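Local coordinates for probable chitinase (Chromobacterium violaceum, PDB 5JH8), which probably binds chitin and hydrolyses its glycosidic bonds, at residues A[170-175]-A[211-216]; A[122-127]-A[160-165]. All coordinates share one frame; numbering follows the deposited sequence. Where two conformers were deposited one is given.

Contact 1: A[170-175]-A[211-216]; sequences ADYLQI and KILNGI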
loop_
_atom_site.group_PDB
_atom_site.type_symbol
_atom_site.label_atom_id
_atom_site.label_comp_id
_atom_site.label_asym_id
_atom_site.label_seq_id
_atom_site.Cartn_x
_atom_site.Cartn_y
_atom_site.Cartn_z
ATOM N N ALA A 170 -5.594 -13.883 7.366
ATOM C CA ALA A 170 -4.268 -13.393 7.038
ATOM C C ALA A 170 -3.471 -13.069 8.303
ATOM O O ALA A 170 -4.020 -12.909 9.390
ATOM C CB ALA A 170 -4.409 -12.148 6.177
ATOM N N ASP A 171 -2.147 -13.019 8.147
ATOM C CA ASP A 171 -1.286 -12.524 9.211
ATOM C C ASP A 171 -1.403 -11.015 9.360
ATOM O O ASP A 171 -1.375 -10.495 10.492
ATOM C CB ASP A 171 0.164 -12.930 8.963
ATOM C CG ASP A 171 0.330 -14.403 8.987
ATOM O OD1 ASP A 171 0.513 -14.929 10.095
ATOM O OD2 ASP A 171 0.203 -15.033 7.920
ATOM N N TYR A 172 -1.548 -10.297 8.241
ATOM C CA TYR A 172 -1.723 -8.858 8.267
ATOM C C TYR A 172 -2.653 -8.443 7.143
ATOM O O TYR A 172 -2.627 -9.024 6.051
ATOM C CB TYR A 172 -0.414 -8.114 8.025
ATOM C CG TYR A 172 0.652 -8.350 9.054
ATOM C CD1 TYR A 172 0.710 -7.570 10.210
ATOM C CD2 TYR A 172 1.622 -9.346 8.881
ATOM C CE1 TYR A 172 1.694 -7.757 11.154
ATOM C CE2 TYR A 172 2.598 -9.544 9.815
ATOM C CZ TYR A 172 2.638 -8.740 10.953
ATOM O OH TYR A 172 3.640 -8.946 11.882
ATOM N N LEU A 173 -3.445 -7.404 7.407
ATOM C CA LEU A 173 -4.055 -6.603 6.352
ATOM C C LEU A 173 -3.230 -5.345 6.202
ATOM O O LEU A 173 -2.978 -4.630 7.186
ATOM C CB LEU A 173 -5.507 -6.215 6.646
ATOM C CG LEU A 173 -6.441 -7.381 6.956
ATOM C CD1 LEU A 173 -7.865 -6.898 7.067
ATOM C CD2 LEU A 173 -6.347 -8.486 5.897
ATOM N N GLN A 174 -2.805 -5.076 4.964
ATOM C CA GLN A 174 -2.085 -3.850 4.624
ATOM C C GLN A 174 -3.169 -2.867 4.189
ATOM O O GLN A 174 -3.687 -2.959 3.071
ATOM C CB GLN A 174 -1.026 -4.125 3.554
ATOM C CG GLN A 174 -0.126 -2.946 3.263
ATOM C CD GLN A 174 -0.536 -2.109 2.063
ATOM O OE1 GLN A 174 -1.026 -2.605 1.056
ATOM N NE2 GLN A 174 -0.267 -0.818 2.162
ATOM N N ILE A 175 -3.543 -1.959 5.083
ATOM C CA ILE A 175 -4.625 -1.026 4.802
ATOM C C ILE A 175 -4.064 0.134 3.998
ATOM O O ILE A 175 -3.238 0.907 4.503
ATOM C CB ILE A 175 -5.289 -0.534 6.091
ATOM C CG1 ILE A 175 -5.981 -1.705 6.788
ATOM C CG2 ILE A 175 -6.274 0.606 5.764
ATOM C CD1 ILE A 175 -6.784 -1.312 7.989
ATOM N N LYS A 211 -2.838 -7.317 13.718
ATOM C CA LYS A 211 -2.822 -7.796 12.348
ATOM C C LYS A 211 -3.066 -6.696 11.329
ATOM O O LYS A 211 -3.239 -6.994 10.152
ATOM C CB LYS A 211 -3.881 -8.880 12.166
ATOM C CG LYS A 211 -3.672 -10.122 12.978
ATOM C CD LYS A 211 -4.765 -11.111 12.609
ATOM C CE LYS A 211 -4.236 -12.494 12.485
ATOM N NZ LYS A 211 -5.269 -13.402 11.969
ATOM N N ILE A 212 -3.135 -5.446 11.758
ATOM C CA ILE A 212 -3.351 -4.322 10.862
ATOM C C ILE A 212 -2.054 -3.550 10.684
ATOM O O ILE A 212 -1.364 -3.247 11.657
ATOM C CB ILE A 212 -4.461 -3.410 11.411
ATOM C CG1 ILE A 212 -5.807 -4.149 11.483
ATOM C CG2 ILE A 212 -4.554 -2.108 10.615
ATOM C CD1 ILE A 212 -6.361 -4.601 10.176
ATOM N N LEU A 213 -1.749 -3.217 9.428
ATOM C CA LEU A 213 -0.749 -2.217 9.088
ATOM C C LEU A 213 -1.488 -1.022 8.495
ATOM O O LEU A 213 -2.343 -1.206 7.626
ATOM C CB LEU A 213 0.240 -2.739 8.037
ATOM C CG LEU A 213 0.861 -4.101 8.282
ATOM C CD1 LEU A 213 1.619 -4.518 7.055
ATOM C CD2 LEU A 213 1.775 -4.085 9.506
ATOM N N ASN A 214 -1.190 0.202 8.957
ATOM C CA ASN A 214 -1.645 1.357 8.204
ATOM C C ASN A 214 -0.707 1.591 7.030
ATOM O O ASN A 214 0.284 0.884 6.836
ATOM C CB ASN A 214 -1.888 2.577 9.094
ATOM C CG ASN A 214 -0.624 3.193 9.631
ATOM O OD1 ASN A 214 0.392 2.536 9.781
ATOM N ND2 ASN A 214 -0.694 4.492 9.951
ATOM N N GLY A 215 -1.061 2.582 6.227
ATOM C CA GLY A 215 -0.309 2.925 5.029
ATOM C C GLY A 215 -0.008 4.405 4.994
ATOM O O GLY A 215 -0.877 5.243 5.270
ATOM N N ILE A 216 1.233 4.728 4.632
ATOM C CA ILE A 216 1.696 6.115 4.571
ATOM C C ILE A 216 2.332 6.337 3.207
ATOM O O ILE A 216 3.219 5.578 2.804
ATOM C CB ILE A 216 2.713 6.438 5.682
ATOM C CG1 ILE A 216 2.143 6.056 7.049
ATOM C CG2 ILE A 216 3.130 7.897 5.599
ATOM C CD1 ILE A 216 3.142 6.222 8.198
#
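Leu173 and Gln174 pair with Ile212 and Leu213 on two neighbouring parallel strands of the TIM barrel expected for family 18. The strands belong to a beta-alpha-beta unit, in which helix 193-206 connects strand 172-176 to strand 212-222. Their axes run 20° from parallel and approach to 4.9 Å. Three backbone hydrogen bonds join them. Leu173 N donates to Lys211 O at 2.8 Å, Leu213 N to Leu173 O at an almost straight 174°, and Ile175 N to Leu213 O.

Side chains alternate between the two faces. Leu173 and Ile212 share the face on which helix 193-206 packs, and Leu200 of that helix touches Ile212. Here the Ile212 CD1 methyl lies 4.0 Å from Leu173 CB. In one of the two conformers of Ile175, its CD1 meets Ile212 CG2.

Gln174 and Leu213 occupy the other face, with Tyr7 and Leu5 of strand 3-8 nearby. The amide of Gln174 is held at both ends. OE1 bonds to Ser144 OG, and NE2 bonds to Ser295 OG and Tyr178 OH. These bonds hold the amide in place beside a bound histidine, whose pocket includes Gln174. Leu213 CD2 approaches the Tyr172 ring obliquely, 3.7 Å from CD1. Met3 touches both of these side chains.

At the N-terminal end of the pair, Tyr172 CA makes a C-H...O contact of 3.1 Å with Lys211 O. The Lys211 side chain passes the backbone of 170-171, with CG 3.4 Å from Asp171 O. The chain bends at chi3 (138°). Its ammonium reaches the C-terminal end of helix 163-169, where it bonds to Gly167 O. Lys211 NZ also donates a 2.9 Å hydrogen bond to Ala170 O, the carbonyl of the first residue past that helix.

Contact 2: A[122-127]-A[160-165]; sequences NFSHFI and GYDLRA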
loop_
_atom_site.group_PDB
_atom_site.type_symbol
_atom_site.label_atom_id
_atom_site.label_comp_id
_atom_site.label_asym_id
_atom_site.label_seq_id
_atom_site.Cartn_x
_atom_site.Cartn_y
_atom_site.Cartn_z
ATOM N N ASN A 122 -16.391 -15.005 -2.278
ATOM C CA ASN A 122 -15.409 -15.797 -3.014
ATOM C C ASN A 122 -13.999 -15.397 -2.623
ATOM O O ASN A 122 -13.142 -16.246 -2.387
ATOM C CB ASN A 122 -15.590 -15.591 -4.518
ATOM C CG ASN A 122 -16.863 -16.200 -5.049
ATOM O OD1 ASN A 122 -17.365 -17.196 -4.519
ATOM N ND2 ASN A 122 -17.387 -15.619 -6.127
ATOM N N PHE A 123 -13.738 -14.092 -2.565
ATOM C CA PHE A 123 -12.405 -13.605 -2.232
ATOM C C PHE A 123 -12.046 -13.953 -0.786
ATOM O O PHE A 123 -10.921 -14.387 -0.502
ATOM C CB PHE A 123 -12.332 -12.099 -2.509
ATOM C CG PHE A 123 -10.957 -11.521 -2.292
ATOM C CD1 PHE A 123 -9.855 -12.025 -2.966
ATOM C CD2 PHE A 123 -10.763 -10.488 -1.396
ATOM C CE1 PHE A 123 -8.585 -11.493 -2.739
ATOM C CE2 PHE A 123 -9.492 -9.942 -1.182
ATOM C CZ PHE A 123 -8.409 -10.450 -1.849
ATOM N N SER A 124 -12.992 -13.790 0.140
ATOM C CA SER A 124 -12.737 -14.177 1.522
ATOM C C SER A 124 -12.354 -15.642 1.598
ATOM O O SER A 124 -11.440 -16.015 2.341
ATOM C CB SER A 124 -13.985 -13.941 2.363
ATOM O OG SER A 124 -14.250 -12.560 2.428
ATOM N N HIS A 125 -13.064 -16.488 0.843
ATOM C CA HIS A 125 -12.791 -17.917 0.873
ATOM C C HIS A 125 -11.413 -18.222 0.306
ATOM O O HIS A 125 -10.654 -19.003 0.890
ATOM C CB HIS A 125 -13.880 -18.688 0.123
ATOM C CG HIS A 125 -13.687 -20.168 0.169
ATOM N ND1 HIS A 125 -13.267 -20.883 -0.926
ATOM C CD2 HIS A 125 -13.796 -21.058 1.183
ATOM C CE1 HIS A 125 -13.157 -22.158 -0.603
ATOM N NE2 HIS A 125 -13.477 -22.293 0.671
ATOM N N PHE A 126 -11.058 -17.583 -0.810
ATOM C CA PHE A 126 -9.718 -17.744 -1.376
ATOM C C PHE A 126 -8.649 -17.405 -0.351
ATOM O O PHE A 126 -7.681 -18.154 -0.182
ATOM C CB PHE A 126 -9.589 -16.868 -2.621
ATOM C CG PHE A 126 -8.167 -16.667 -3.107
ATOM C CD1 PHE A 126 -7.395 -17.723 -3.551
ATOM C CD2 PHE A 126 -7.601 -15.397 -3.129
ATOM C CE1 PHE A 126 -6.095 -17.506 -3.988
ATOM C CE2 PHE A 126 -6.316 -15.191 -3.569
ATOM C CZ PHE A 126 -5.565 -16.236 -3.997
ATOM N N ILE A 127 -8.813 -16.282 0.348
ATOM C CA ILE A 127 -7.839 -15.857 1.346
ATOM C C ILE A 127 -7.808 -16.818 2.533
ATOM O O ILE A 127 -6.737 -17.102 3.075
ATOM C CB ILE A 127 -8.126 -14.393 1.732
ATOM C CG1 ILE A 127 -7.826 -13.470 0.535
ATOM C CG2 ILE A 127 -7.345 -13.988 2.968
ATOM C CD1 ILE A 127 -6.422 -13.567 -0.040
ATOM N N GLY A 160 -16.433 -5.780 -1.960
ATOM C CA GLY A 160 -15.721 -7.031 -2.151
ATOM C C GLY A 160 -14.766 -7.388 -1.029
ATOM O O GLY A 160 -14.282 -8.522 -0.999
ATOM N N TYR A 161 -14.480 -6.442 -0.124
ATOM C CA TYR A 161 -13.490 -6.621 0.935
ATOM C C TYR A 161 -14.188 -6.726 2.292
ATOM O O TYR A 161 -14.673 -5.730 2.843
ATOM C CB TYR A 161 -12.478 -5.488 0.919
ATOM C CG TYR A 161 -11.770 -5.381 -0.408
ATOM C CD1 TYR A 161 -10.642 -6.143 -0.671
ATOM C CD2 TYR A 161 -12.253 -4.563 -1.410
ATOM C CE1 TYR A 161 -9.987 -6.075 -1.876
ATOM C CE2 TYR A 161 -11.629 -4.494 -2.638
ATOM C CZ TYR A 161 -10.485 -5.240 -2.874
ATOM O OH TYR A 161 -9.888 -5.146 -4.111
ATOM N N ASP A 162 -14.265 -7.948 2.813
ATOM C CA ASP A 162 -14.868 -8.236 4.116
ATOM C C ASP A 162 -13.705 -8.293 5.103
ATOM O O ASP A 162 -13.025 -9.314 5.232
ATOM C CB ASP A 162 -15.590 -9.572 4.022
ATOM C CG ASP A 162 -16.238 -10.011 5.324
ATOM O OD1 ASP A 162 -15.915 -9.479 6.414
ATOM O OD2 ASP A 162 -17.102 -10.911 5.239
ATOM N N LEU A 163 -13.420 -7.168 5.764
ATOM C CA LEU A 163 -12.220 -7.104 6.601
ATOM C C LEU A 163 -12.261 -8.134 7.717
ATOM O O LEU A 163 -11.231 -8.723 8.069
ATOM C CB LEU A 163 -12.028 -5.714 7.201
ATOM C CG LEU A 163 -11.205 -4.731 6.367
ATOM C CD1 LEU A 163 -11.838 -4.403 5.048
ATOM C CD2 LEU A 163 -10.947 -3.467 7.155
ATOM N N ARG A 164 -13.426 -8.331 8.329
ATOM C CA ARG A 164 -13.521 -9.327 9.391
ATOM C C ARG A 164 -13.050 -10.698 8.905
ATOM O O ARG A 164 -12.234 -11.360 9.563
ATOM C CB ARG A 164 -14.948 -9.390 9.931
ATOM C CG ARG A 164 -15.094 -10.148 11.238
ATOM C CD ARG A 164 -16.521 -10.063 11.803
ATOM N NE ARG A 164 -16.837 -8.763 12.402
ATOM C CZ ARG A 164 -16.582 -8.432 13.665
ATOM N NH1 ARG A 164 -16.020 -9.305 14.497
ATOM N NH2 ARG A 164 -16.895 -7.223 14.101
ATOM N N ALA A 165 -13.534 -11.131 7.739
ATOM C CA ALA A 165 -13.161 -12.446 7.219
ATOM C C ALA A 165 -11.694 -12.468 6.789
ATOM O O ALA A 165 -10.953 -13.419 7.082
ATOM C CB ALA A 165 -14.065 -12.840 6.049
HETATM O O HOH W 1 -13.435 -10.146 1.160
HETATM O O HOH W 2 -16.903 -12.649 3.216
#
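Gly160 meets the helix of Phe123 and Ser124 through its carbonyl. Gly160 O lies 4.1 Å from Phe123 CD2, and a water joins it to Ser124 OG. This water donates to both oxygens and accepts from Asp162 N, so it ties the turn before helix 163-169 to helix 120-135.

Tyr161 starts out away from that helix, but its ring swings back to Phe123. Tyr161 CE1 is 4.0 Å from Phe123 CE2. The rings meet obliquely, with planes at 81° and centroids 5.9 Å apart. Ile127 CG1 covers one face of the Phe123 ring toward the rim. Tyr161 OH bonds to Phe112 O.

Asp162 is the N-cap of helix 163-169. Its OD1 accepts from Ala165 N at 3.2 Å, with the N-H coming from well above the carboxylate plane. Its other oxygen, OD2, accepts from a second water at 2.7 Å. That water and the carbonyl of Arg120, one turn back in the same helix as Ser124, both pair with Ser124 OG and would have to share its single proton. Asp162 CB lies 3.6 Å from Ser124 OG.

Ala165 makes the plain methyl contact of the pair: its CB rests 3.6 Å from Ser124 OG and 3.8 Å from Ser124 CB. No direct hydrogen bond crosses between the segments.

The contact sits where helix 120-135 passes the start of helix 163-169. Val143 of strand 142-146 touches Phe123 and Ile127, and Val145 touches Tyr161. Ser85 of helix 78-85 also touches Phe123, and Leu166 of helix 163-169 packs on Phe123 and Ile127.

Overall arrangement
The centres of the two contacts are 14 Å apart. Both segments of contact 2 precede those of contact 1 in the sequence. Helix 163-169, which begins in contact 2, leads straight into strand 172-176 of contact 1. The contacts touch where Leu173 CD1 packs 4.0 Å from Leu163 O. Strand 142-146 is a shared neighbour: it pairs with strand 172-176 and is touched by helix 120-135 and by Tyr161 of contact 2. Contact 1 is part of the barrel wall, about 9 Å from the chain centre. Contact 2 lies further out, at about 18 Å, and joins two of the surrounding helices. Only contact 1 includes a residue of the histidine pocket.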